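Local coordinates for protein rhamnosidase B (Bacillus sp., PDB 2OKX) that probably releases terminal alpha-L-rhamnose from rhamnose-containing glycosides by hydrolysis, as an alpha-L-rhamnosidase of glycoside hydrolase family 78, at residues D884-V889 with G903-P908. Sequence-based numbering, arbitrary orientation.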
ATOM      1  N   ASP A 884      19.178  23.617 -12.655  1.00 23.92           N
ATOM      2  CA  ASP A 884      19.393  22.392 -11.905  1.00 24.80           C
ATOM      3  C   ASP A 884      19.953  22.695 -10.522  1.00 23.23           C
ATOM      4  O   ASP A 884      20.765  23.610 -10.350  1.00 21.90           O
ATOM      5  CB  ASP A 884      20.335  21.456 -12.667  1.00 26.28           C
ATOM      6  CG  ASP A 884      19.707  20.907 -13.934  1.00 27.63           C
ATOM      7  OD1 ASP A 884      20.360  20.093 -14.617  1.00 30.83           O
ATOM      8  OD2 ASP A 884      18.559  21.290 -14.250  1.00 29.43           O
ATOM      9  N   GLY A 885      19.497  21.927  -9.538  1.00 20.78           N
ATOM     10  CA  GLY A 885      19.951  22.113  -8.174  1.00 21.11           C
ATOM     11  C   GLY A 885      19.476  23.417  -7.554  1.00 20.33           C
ATOM     12  O   GLY A 885      20.002  23.847  -6.534  1.00 21.06           O
ATOM     13  N   TRP A 886      18.479  24.044  -8.166  1.00 20.41           N
ATOM     14  CA  TRP A 886      17.941  25.307  -7.673  1.00 20.72           C
ATOM     15  C   TRP A 886      19.000  26.402  -7.550  1.00 22.50           C
ATOM     16  O   TRP A 886      18.925  27.245  -6.655  1.00 22.13           O
ATOM     17  CB  TRP A 886      17.242  25.108  -6.321  1.00 20.16           C
ATOM     18  CG  TRP A 886      16.028  24.232  -6.403  1.00 19.20           C
ATOM     19  CD1 TRP A 886      16.005  22.881  -6.597  1.00 20.92           C
ATOM     20  CD2 TRP A 886      14.654  24.651  -6.344  1.00 20.47           C
ATOM     21  NE1 TRP A 886      14.707  22.433  -6.667  1.00 20.51           N
ATOM     22  CE2 TRP A 886      13.857  23.498  -6.513  1.00 20.61           C
ATOM     23  CE3 TRP A 886      14.021  25.890  -6.165  1.00 20.59           C
ATOM     24  CZ2 TRP A 886      12.454  23.542  -6.509  1.00 20.22           C
ATOM     25  CZ3 TRP A 886      12.624  25.936  -6.161  1.00 20.16           C
ATOM     26  CH2 TRP A 886      11.859  24.766  -6.332  1.00 21.15           C
ATOM     27  N   ARG A 887      19.982  26.394  -8.450  1.00 21.60           N
ATOM     28  CA  ARG A 887      21.028  27.414  -8.428  1.00 24.93           C
ATOM     29  C   ARG A 887      20.400  28.773  -8.734  1.00 22.93           C
ATOM     30  O   ARG A 887      20.938  29.816  -8.369  1.00 21.46           O
ATOM     31  CB  ARG A 887      22.135  27.070  -9.431  1.00 27.08           C
ATOM     32  CG  ARG A 887      22.984  25.867  -9.005  1.00 34.15           C
ATOM     33  CD  ARG A 887      24.134  25.619  -9.982  1.00 41.54           C
ATOM     34  NE  ARG A 887      24.971  24.475  -9.609  1.00 47.37           N
ATOM     35  CZ  ARG A 887      24.623  23.197  -9.754  1.00 49.84           C
ATOM     36  NH1 ARG A 887      25.461  22.239  -9.379  1.00 51.62           N
ATOM     37  NH2 ARG A 887      23.450  22.871 -10.279  1.00 50.07           N
ATOM     38  N   THR A 888      19.266  28.757  -9.424  1.00 22.07           N
ATOM     39  CA  THR A 888      18.526  29.985  -9.693  1.00 20.62           C
ATOM     40  C   THR A 888      17.056  29.627  -9.461  1.00 20.56           C
ATOM     41  O   THR A 888      16.662  28.468  -9.586  1.00 19.42           O
ATOM     42  CB  THR A 888      18.694  30.490 -11.153  0.68 20.81           C
ATOM     43  OG1 THR A 888      17.845  29.743 -12.027  0.68 23.63           O
ATOM     44  CG2 THR A 888      20.136  30.349 -11.612  0.68 16.59           C
ATOM     45  N   VAL A 889      16.253  30.616  -9.099  1.00 19.49           N
ATOM     46  CA  VAL A 889      14.843  30.373  -8.858  1.00 18.44           C
ATOM     47  C   VAL A 889      14.022  31.444  -9.546  1.00 19.00           C
ATOM     48  O   VAL A 889      14.389  32.617  -9.555  1.00 19.37           O
ATOM     49  CB  VAL A 889      14.535  30.371  -7.339  0.60 18.66           C
ATOM     50  CG1 VAL A 889      15.002  31.673  -6.707  0.60 18.75           C
ATOM     51  CG2 VAL A 889      13.047  30.173  -7.102  0.60 16.44           C
ATOM     52  N   GLY A 903       4.291  31.163   1.557  1.00 16.06           N
ATOM     53  CA  GLY A 903       4.719  29.792   1.710  1.00 14.77           C
ATOM     54  C   GLY A 903       6.223  29.692   1.730  1.00 16.51           C
ATOM     55  O   GLY A 903       6.929  30.701   1.619  1.00 14.41           O
ATOM     56  N   VAL A 904       6.699  28.462   1.854  1.00 14.22           N
ATOM     57  CA  VAL A 904       8.116  28.171   1.924  1.00 16.05           C
ATOM     58  C   VAL A 904       8.380  26.882   1.165  1.00 17.71           C
ATOM     59  O   VAL A 904       7.644  25.903   1.312  1.00 15.81           O
ATOM     60  CB  VAL A 904       8.549  27.978   3.395  1.00 15.83           C
ATOM     61  CG1 VAL A 904      10.044  27.657   3.475  1.00 15.37           C
ATOM     62  CG2 VAL A 904       8.211  29.230   4.199  1.00 17.30           C
ATOM     63  N   VAL A 905       9.420  26.894   0.339  1.00 16.06           N
ATOM     64  CA  VAL A 905       9.811  25.720  -0.428  1.00 17.69           C
ATOM     65  C   VAL A 905      11.224  25.376   0.029  1.00 18.27           C
ATOM     66  O   VAL A 905      12.127  26.209  -0.041  1.00 17.81           O
ATOM     67  CB  VAL A 905       9.821  26.011  -1.949  1.00 18.17           C
ATOM     68  CG1 VAL A 905      10.264  24.774  -2.723  1.00 18.71           C
ATOM     69  CG2 VAL A 905       8.432  26.441  -2.402  1.00 17.30           C
ATOM     70  N   PRO A 906      11.421  24.161   0.553  1.00 18.79           N
ATOM     71  CA  PRO A 906      12.769  23.805   0.998  1.00 18.70           C
ATOM     72  C   PRO A 906      13.685  23.573  -0.199  1.00 18.27           C
ATOM     73  O   PRO A 906      13.216  23.308  -1.299  1.00 17.32           O
ATOM     74  CB  PRO A 906      12.542  22.548   1.839  1.00 20.61           C
ATOM     75  CG  PRO A 906      11.298  21.952   1.262  1.00 20.32           C
ATOM     76  CD  PRO A 906      10.431  23.145   0.956  1.00 18.71           C
ATOM     77  N   LEU A 907      14.990  23.694   0.018  1.00 19.51           N
ATOM     78  CA  LEU A 907      15.964  23.501  -1.052  1.00 20.00           C
ATOM     79  C   LEU A 907      16.787  22.249  -0.784  1.00 19.98           C
ATOM     80  O   LEU A 907      17.181  21.987   0.350  1.00 18.75           O
ATOM     81  CB  LEU A 907      16.887  24.714  -1.142  1.00 19.58           C
ATOM     82  CG  LEU A 907      16.223  26.044  -1.510  1.00 18.84           C
ATOM     83  CD1 LEU A 907      17.161  27.180  -1.179  1.00 20.25           C
ATOM     84  CD2 LEU A 907      15.846  26.050  -2.986  1.00 18.06           C
ATOM     85  N   PRO A 908      17.082  21.468  -1.834  1.00 22.05           N
ATOM     86  CA  PRO A 908      17.867  20.243  -1.648  1.00 22.33           C
ATOM     87  C   PRO A 908      19.261  20.468  -1.070  1.00 25.10           C
ATOM     88  O   PRO A 908      19.765  19.629  -0.325  1.00 25.45           O
ATOM     89  CB  PRO A 908      17.894  19.628  -3.049  1.00 21.89           C
ATOM     90  CG  PRO A 908      17.793  20.808  -3.948  1.00 21.58           C
ATOM     91  CD  PRO A 908      16.778  21.697  -3.258  1.00 19.62           C
TER
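Trp-886 meets Val-905, Leu-907 and Pro-908 with a single indole, and every contact across the two segments runs through that side chain. Starting at its root, CB of Trp-886 already lies 3.7 Å from CD2 of Leu-907. With CG anti to the carbonyl carbon (chi1 -65°), the ring is directed at Val-905, Leu-907 and Pro-908. The same methyl, CD2 of Leu-907, also lies near CG and CD2 of Trp-886 and comes within 3.7 Å of its CE3, so one leucine branch touches the side chain from CB to the near part of the six-membered ring. On the pyrrole side, CD1 of Trp-886 is 3.6 Å from CD of Pro-908, and CG of that proline is 3.8 Å from the same CD1. Further along that side, NE1 of Trp-886 is 4.1 Å from Pro-908 CD. At the far end, CH2 of Trp-886 meets CG1 of Val-905 at 3.9 Å; that methyl stands anti to the backbone N (chi1 179°). None of the three approaches is squarely on a face or an edge.

The contact joins the loop leading into strand 888-891 to the end of strand 900-906 and the two residues that follow it, hence two sheets of the C-terminal beta domain. His-643 of helix 627-644 adds a nearly perpendicular ring to Trp-886, while Val-879 touches both Trp-886 and Val-905, extending the cluster toward the helical domain and the smaller sheet. With no hydrogen bond across the segments and only apolar carbons at the three closest approaches, cohesion here should come from dispersion and burial of apolar surface.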